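Local coordinates for heme-binding protein A / AI-2 binding protein A (Helicobacter pylori SS1, PDB 6OFQ) that probably captures short peptides in the periplasm and hands them to a partner ABC transporter for uptake into the cell, at residues Thr105-Lys110 and Lys189-Tyr194; Lys131-Pro136 and Asp202-Lys207. All coordinates share one frame; numbering follows the deposited sequence.

Interaction 1 of 2, residues Thr105-Lys110 and Lys189-Tyr194; sequences TKYWNK and KDYADY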
loop_
_atom_site.group_PDB
_atom_site.type_symbol
_atom_site.label_atom_id
_atom_site.label_comp_id
_atom_site.label_asym_id
_atom_site.label_seq_id
_atom_site.Cartn_x
_atom_site.Cartn_y
_atom_site.Cartn_z
ATOM N N THR A 105 0.248 6.825 -27.070
ATOM C CA THR A 105 1.227 7.785 -26.595
ATOM C C THR A 105 2.248 7.946 -27.717
ATOM O O THR A 105 2.211 7.172 -28.697
ATOM C CB THR A 105 1.935 7.205 -25.374
ATOM O OG1 THR A 105 2.661 6.046 -25.788
ATOM C CG2 THR A 105 0.982 6.875 -24.205
ATOM N N LYS A 106 3.306 8.705 -27.448
ATOM C CA LYS A 106 4.350 8.810 -28.491
ATOM C C LYS A 106 5.115 7.510 -28.711
ATOM O O LYS A 106 5.690 7.262 -29.787
ATOM C CB LYS A 106 5.267 9.995 -28.153
ATOM C CG LYS A 106 6.358 9.712 -27.154
ATOM C CD LYS A 106 7.236 10.959 -26.971
ATOM C CE LYS A 106 8.133 10.870 -25.748
ATOM N NZ LYS A 106 9.306 11.798 -25.800
ATOM N N TYR A 107 5.151 6.617 -27.721
ATOM C CA TYR A 107 5.912 5.387 -27.739
ATOM C C TYR A 107 5.076 4.135 -28.120
ATOM O O TYR A 107 5.619 3.027 -28.224
ATOM C CB TYR A 107 6.683 5.163 -26.449
ATOM C CG TYR A 107 5.817 5.303 -25.207
ATOM C CD1 TYR A 107 5.080 4.221 -24.738
ATOM C CD2 TYR A 107 5.790 6.489 -24.507
ATOM C CE1 TYR A 107 4.295 4.358 -23.622
ATOM C CE2 TYR A 107 5.073 6.595 -23.342
ATOM C CZ TYR A 107 4.288 5.538 -22.910
ATOM O OH TYR A 107 3.530 5.708 -21.767
ATOM N N TRP A 108 3.774 4.307 -28.126
ATOM C CA TRP A 108 2.813 3.270 -28.473
ATOM C C TRP A 108 1.672 3.912 -29.257
ATOM O O TRP A 108 0.696 4.470 -28.741
ATOM C CB TRP A 108 2.373 2.490 -27.214
ATOM C CG TRP A 108 1.335 1.457 -27.530
ATOM C CD1 TRP A 108 0.056 1.403 -27.116
ATOM C CD2 TRP A 108 1.515 0.267 -28.315
ATOM N NE1 TRP A 108 -0.595 0.288 -27.577
ATOM C CE2 TRP A 108 0.293 -0.443 -28.295
ATOM C CE3 TRP A 108 2.586 -0.255 -29.036
ATOM C CZ2 TRP A 108 0.135 -1.635 -28.984
ATOM C CZ3 TRP A 108 2.427 -1.406 -29.740
ATOM C CH2 TRP A 108 1.214 -2.100 -29.673
ATOM N N ASN A 109 1.785 3.860 -30.589
ATOM C CA ASN A 109 0.778 4.543 -31.384
ATOM C C ASN A 109 -0.399 3.714 -31.880
ATOM O O ASN A 109 -1.354 4.285 -32.397
ATOM C CB ASN A 109 1.465 5.294 -32.555
ATOM C CG ASN A 109 0.480 5.900 -33.556
ATOM O OD1 ASN A 109 0.385 5.424 -34.701
ATOM N ND2 ASN A 109 -0.263 6.936 -33.141
ATOM N N LYS A 110 -0.330 2.393 -31.717
ATOM C CA LYS A 110 -1.351 1.498 -32.226
ATOM C C LYS A 110 -2.567 1.561 -31.309
ATOM O O LYS A 110 -2.394 1.683 -30.093
ATOM C CB LYS A 110 -0.741 0.099 -32.279
ATOM C CG LYS A 110 -1.559 -0.927 -33.046
ATOM C CD LYS A 110 -0.856 -2.274 -32.949
ATOM C CE LYS A 110 -1.522 -3.354 -33.788
ATOM N NZ LYS A 110 -1.003 -3.300 -35.178
ATOM N N LYS A 189 -1.012 -6.870 -23.670
ATOM C CA LYS A 189 -0.244 -7.926 -24.321
ATOM C C LYS A 189 0.357 -7.481 -25.682
ATOM O O LYS A 189 1.505 -7.857 -25.923
ATOM C CB LYS A 189 -1.159 -9.149 -24.512
ATOM C CG LYS A 189 -0.437 -10.345 -25.127
ATOM C CD LYS A 189 0.775 -10.772 -24.358
ATOM C CE LYS A 189 1.154 -12.250 -24.448
ATOM N NZ LYS A 189 2.003 -12.612 -25.596
ATOM N N ASP A 190 -0.440 -6.729 -26.439
ATOM C CA ASP A 190 0.074 -6.203 -27.735
ATOM C C ASP A 190 1.316 -5.346 -27.516
ATOM O O ASP A 190 2.368 -5.514 -28.183
ATOM C CB ASP A 190 -1.018 -5.503 -28.540
ATOM C CG ASP A 190 -2.102 -6.455 -29.013
ATOM O OD1 ASP A 190 -1.779 -7.518 -29.571
ATOM O OD2 ASP A 190 -3.275 -6.294 -28.645
ATOM N N TYR A 191 1.237 -4.424 -26.537
ATOM C CA TYR A 191 2.389 -3.580 -26.224
ATOM C C TYR A 191 3.590 -4.394 -25.730
ATOM O O TYR A 191 4.751 -4.238 -26.138
ATOM C CB TYR A 191 1.996 -2.467 -25.236
ATOM C CG TYR A 191 3.134 -1.554 -24.805
ATOM C CD1 TYR A 191 3.854 -0.838 -25.750
ATOM C CD2 TYR A 191 3.437 -1.314 -23.469
ATOM C CE1 TYR A 191 4.852 0.029 -25.416
ATOM C CE2 TYR A 191 4.394 -0.396 -23.104
ATOM C CZ TYR A 191 5.110 0.275 -24.076
ATOM O OH TYR A 191 6.099 1.176 -23.727
ATOM N N ALA A 192 3.355 -5.342 -24.818
ATOM C CA ALA A 192 4.390 -6.240 -24.345
ATOM C C ALA A 192 5.050 -7.042 -25.492
ATOM O O ALA A 192 6.267 -7.144 -25.462
ATOM C CB ALA A 192 3.778 -7.229 -23.331
ATOM N N ASP A 193 4.220 -7.521 -26.417
ATOM C CA ASP A 193 4.777 -8.294 -27.542
ATOM C C ASP A 193 5.657 -7.366 -28.404
ATOM O O ASP A 193 6.748 -7.783 -28.825
ATOM C CB ASP A 193 3.660 -8.878 -28.384
ATOM C CG ASP A 193 2.962 -10.050 -27.749
ATOM O OD1 ASP A 193 3.566 -10.627 -26.806
ATOM O OD2 ASP A 193 1.909 -10.301 -28.361
ATOM N N TYR A 194 5.163 -6.156 -28.658
ATOM C CA TYR A 194 5.916 -5.119 -29.438
ATOM C C TYR A 194 7.257 -4.856 -28.824
ATOM O O TYR A 194 8.314 -4.828 -29.448
ATOM C CB TYR A 194 5.132 -3.860 -29.603
ATOM C CG TYR A 194 5.881 -2.598 -29.929
ATOM C CD1 TYR A 194 5.989 -2.178 -31.260
ATOM C CD2 TYR A 194 6.228 -1.721 -28.915
ATOM C CE1 TYR A 194 6.665 -1.010 -31.578
ATOM C CE2 TYR A 194 6.880 -0.537 -29.228
ATOM C CZ TYR A 194 7.109 -0.192 -30.549
ATOM O OH TYR A 194 7.785 0.983 -30.841
HETATM O O HOH W 1 7.973 2.836 -29.285
#
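The carbonyl oxygen of Tyr107 takes a hydrogen bond of 2.6 Å from the O atom of water 1, and this water also lies in the plane of the Tyr194 ring, against its hydroxyl. That second approach is doubtful in its shortness, but the water lies between loop carbonyl and helix side chain. No direct hydrogen bond joins 105-110 to helix 189-194, and the contact is carried by aromatic packing centred on Trp108. Trp108 has CG anti to the backbone N (chi1 177°), and its indole slides past Tyr191 and Tyr194 in the opposite direction. CA of Tyr191 stands 4.0 Å from the centroid of the Trp108 six-membered ring, 11° off its normal, a CH-pi contact from the helix backbone. On this same face CD1 of Tyr191 reaches CE3 of Trp108 at 3.6 Å, CE3 lying at the edge of the tyrosine ring; CB of Lys110 lies over the opposite indole face. The aromatic cluster of Trp108, Tyr191 and Tyr194 fixes an irregular loop after strand 91-96 to a helix, probably in the additional small domain that marks family 5 solute-binding proteins. CZ3 of Trp108 comes within 3.7 Å of Tyr194 CB and lies over a face of that tyrosine's ring. Tyr107 crosses Tyr191 at about a right angle, its CD1 3.4 Å from Tyr191 OH, whose hydrogen bond goes to Lys207 O. On the face of Tyr107 away from Tyr191 OH, Thr105 OG1 sits over the ring centre and accepts from Tyr107 N at 3.2 Å, an ST turn.

Interaction 2 of 2, residues Lys131-Pro136 and Asp202-Lys207; sequences KRYYSP and DELAKK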
loop_
_atom_site.group_PDB
_atom_site.type_symbol
_atom_site.label_atom_id
_atom_site.label_comp_id
_atom_site.label_asym_id
_atom_site.label_seq_id
_atom_site.Cartn_x
_atom_site.Cartn_y
_atom_site.Cartn_z
ATOM N N LYS A 131 6.550 -17.460 -18.014
ATOM C CA LYS A 131 5.886 -16.341 -18.630
ATOM C C LYS A 131 6.201 -15.043 -17.875
ATOM O O LYS A 131 5.589 -14.030 -18.176
ATOM C CB LYS A 131 4.366 -16.596 -18.632
ATOM C CG LYS A 131 3.960 -17.712 -19.604
ATOM C CD LYS A 131 2.460 -17.903 -19.563
ATOM C CE LYS A 131 2.000 -18.742 -20.764
ATOM N NZ LYS A 131 0.558 -19.138 -20.671
ATOM N N ARG A 132 7.236 -15.048 -17.045
ATOM C CA ARG A 132 7.599 -13.859 -16.273
ATOM C C ARG A 132 7.771 -12.583 -17.086
ATOM O O ARG A 132 7.658 -11.465 -16.518
ATOM C CB ARG A 132 8.873 -14.166 -15.470
ATOM C CG ARG A 132 9.788 -13.004 -15.152
ATOM C CD ARG A 132 11.125 -13.585 -14.717
ATOM N NE ARG A 132 11.953 -12.444 -14.425
ATOM C CZ ARG A 132 12.028 -11.821 -13.260
ATOM N NH1 ARG A 132 11.325 -12.255 -12.226
ATOM N NH2 ARG A 132 12.809 -10.765 -13.118
ATOM N N TYR A 133 8.167 -12.738 -18.355
ATOM C CA TYR A 133 8.349 -11.665 -19.337
ATOM C C TYR A 133 9.697 -10.981 -19.173
ATOM O O TYR A 133 10.553 -11.027 -20.087
ATOM C CB TYR A 133 7.182 -10.670 -19.349
ATOM C CG TYR A 133 7.323 -9.589 -20.389
ATOM C CD1 TYR A 133 6.945 -9.849 -21.707
ATOM C CD2 TYR A 133 7.816 -8.329 -20.031
ATOM C CE1 TYR A 133 7.054 -8.835 -22.669
ATOM C CE2 TYR A 133 7.953 -7.319 -20.992
ATOM C CZ TYR A 133 7.599 -7.614 -22.309
ATOM O OH TYR A 133 7.614 -6.605 -23.251
ATOM N N TYR A 134 9.898 -10.325 -18.035
ATOM C CA TYR A 134 11.143 -9.643 -17.721
ATOM C C TYR A 134 12.271 -10.660 -17.622
ATOM O O TYR A 134 12.093 -11.802 -17.280
ATOM C CB TYR A 134 11.040 -8.862 -16.434
ATOM C CG TYR A 134 9.974 -7.794 -16.516
ATOM C CD1 TYR A 134 10.169 -6.658 -17.260
ATOM C CD2 TYR A 134 8.845 -7.854 -15.726
ATOM C CE1 TYR A 134 9.242 -5.633 -17.350
ATOM C CE2 TYR A 134 7.871 -6.866 -15.845
ATOM C CZ TYR A 134 8.105 -5.724 -16.567
ATOM O OH TYR A 134 7.184 -4.730 -16.656
ATOM N N SER A 135 13.451 -10.179 -17.992
ATOM C CA SER A 135 14.652 -10.981 -17.825
ATOM C C SER A 135 14.878 -11.365 -16.393
ATOM O O SER A 135 14.456 -10.642 -15.476
ATOM C CB SER A 135 15.898 -10.183 -18.229
ATOM O OG SER A 135 15.770 -10.108 -19.631
ATOM N N PRO A 136 15.568 -12.489 -16.207
ATOM C CA PRO A 136 16.035 -12.713 -14.845
ATOM C C PRO A 136 16.772 -11.472 -14.301
ATOM O O PRO A 136 17.463 -10.708 -14.989
ATOM C CB PRO A 136 16.874 -14.000 -14.968
ATOM C CG PRO A 136 16.448 -14.623 -16.267
ATOM C CD PRO A 136 16.098 -13.475 -17.173
ATOM N N ASP A 202 12.213 -4.140 -20.695
ATOM C CA ASP A 202 12.190 -3.328 -19.493
ATOM C C ASP A 202 11.371 -2.061 -19.603
ATOM O O ASP A 202 10.979 -1.477 -18.569
ATOM C CB ASP A 202 13.610 -3.010 -19.043
ATOM C CG ASP A 202 14.312 -4.217 -18.448
ATOM O OD1 ASP A 202 13.680 -5.105 -17.831
ATOM O OD2 ASP A 202 15.570 -4.209 -18.515
ATOM N N GLU A 203 11.095 -1.603 -20.808
ATOM C CA GLU A 203 10.299 -0.429 -20.982
ATOM C C GLU A 203 8.817 -0.606 -20.583
ATOM O O GLU A 203 8.071 0.366 -20.404
ATOM C CB GLU A 203 10.355 0.147 -22.390
ATOM C CG GLU A 203 11.714 0.784 -22.698
ATOM C CD GLU A 203 11.718 1.608 -23.975
ATOM O OE1 GLU A 203 12.866 1.989 -24.282
ATOM O OE2 GLU A 203 10.707 1.824 -24.685
ATOM N N LEU A 204 8.389 -1.865 -20.431
ATOM C CA LEU A 204 7.009 -2.128 -19.965
ATOM C C LEU A 204 6.801 -1.493 -18.588
ATOM O O LEU A 204 5.659 -1.118 -18.277
ATOM C CB LEU A 204 6.761 -3.634 -19.907
ATOM C CG LEU A 204 5.283 -4.089 -19.679
ATOM C CD1 LEU A 204 4.394 -3.613 -20.819
ATOM C CD2 LEU A 204 5.283 -5.606 -19.463
ATOM N N ALA A 205 7.889 -1.412 -17.844
ATOM C CA ALA A 205 7.834 -0.838 -16.471
ATOM C C ALA A 205 8.342 0.590 -16.394
ATOM O O ALA A 205 8.455 1.151 -15.284
ATOM C CB ALA A 205 8.665 -1.681 -15.566
ATOM N N LYS A 206 8.542 1.225 -17.555
ATOM C CA LYS A 206 9.029 2.614 -17.642
ATOM C C LYS A 206 8.151 3.546 -18.456
ATOM O O LYS A 206 7.994 4.737 -18.099
ATOM C CB LYS A 206 10.425 2.662 -18.278
ATOM C CG LYS A 206 11.449 1.973 -17.390
ATOM C CD LYS A 206 12.864 2.026 -17.969
ATOM C CE LYS A 206 13.868 1.579 -16.910
ATOM N NZ LYS A 206 14.300 0.159 -17.079
ATOM N N LYS A 207 7.532 2.974 -19.482
ATOM C CA LYS A 207 6.736 3.752 -20.427
ATOM C C LYS A 207 5.404 3.005 -20.549
ATOM O O LYS A 207 5.240 2.133 -21.401
ATOM C CB LYS A 207 7.497 3.882 -21.762
ATOM C CG LYS A 207 8.712 4.796 -21.650
ATOM C CD LYS A 207 9.509 4.769 -22.946
ATOM C CE LYS A 207 10.772 5.590 -22.713
ATOM N NZ LYS A 207 11.816 5.491 -23.784
HETATM O O HOH W 2 13.467 -7.565 -19.252
#
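Tyr133 carries its CG anti to the backbone N (chi1 -178°), whereas in the next residue, Tyr134, CG lies beside the N (chi1 -61°), and the two rings converge on Leu204, whose CG is anti to its N. CD2 of Leu204 meets CE2 of Tyr133 at 3.5 Å. The same methyl, together with CB of Leu204, packs against the phenol end of Tyr134, OH to CB being 3.5 Å, where the two side chains cross at about a right angle. Ala205 CB also lies 3.6 Å from Tyr134 OH. Apolar groups therefore crowd round a buried oxygen whose polar need is met by a hydrogen bond to Asp45, while Tyr133 OH is taken up by Ala192 O. CD2 of Tyr133 lies over the centre of the Tyr134 ring, bracing it. Beside the Tyr134 ring, in its plane, one water accepts from Ser135 N and donates to Asp202 OD1, its O atom 2.8 Å from that carboxylate oxygen. The tyrosine loop is stiffened from within by Arg132, whose NE is 2.9 Å from Tyr134 O and whose NH2 binds Ser135 O at 2.9 Å, close to the guanidinium plane. Tyr133, with positive phi (82°), and the weak bond from Tyr134 N to Arg132 O form a classic gamma turn, here presenting two consecutive tyrosines to Leu204 of the 3-10 segment and to Ala205 after it.

From the N terminus the chain first runs through 105-110, then along helix 116-127 to 131-136. It goes on through strands 153-160 and 163-168 before reaching 189-194, where interaction 1 closes a loop of 78 intervening residues. A short way on, 202-207 returns to 131-136 and closes the 65-residue loop of interaction 2. Because the segments alternate, the two loops cross, and neither encloses the other. Their centres are 13 Å apart, and besides two tyrosine hydroxyl bonds they are joined by packing, Leu204 CD1 lying 3.6 Å from Tyr191 CD2. Helix 189-197 is thereby tied to the loops on both sides of helix 116-127 and to its own following loop.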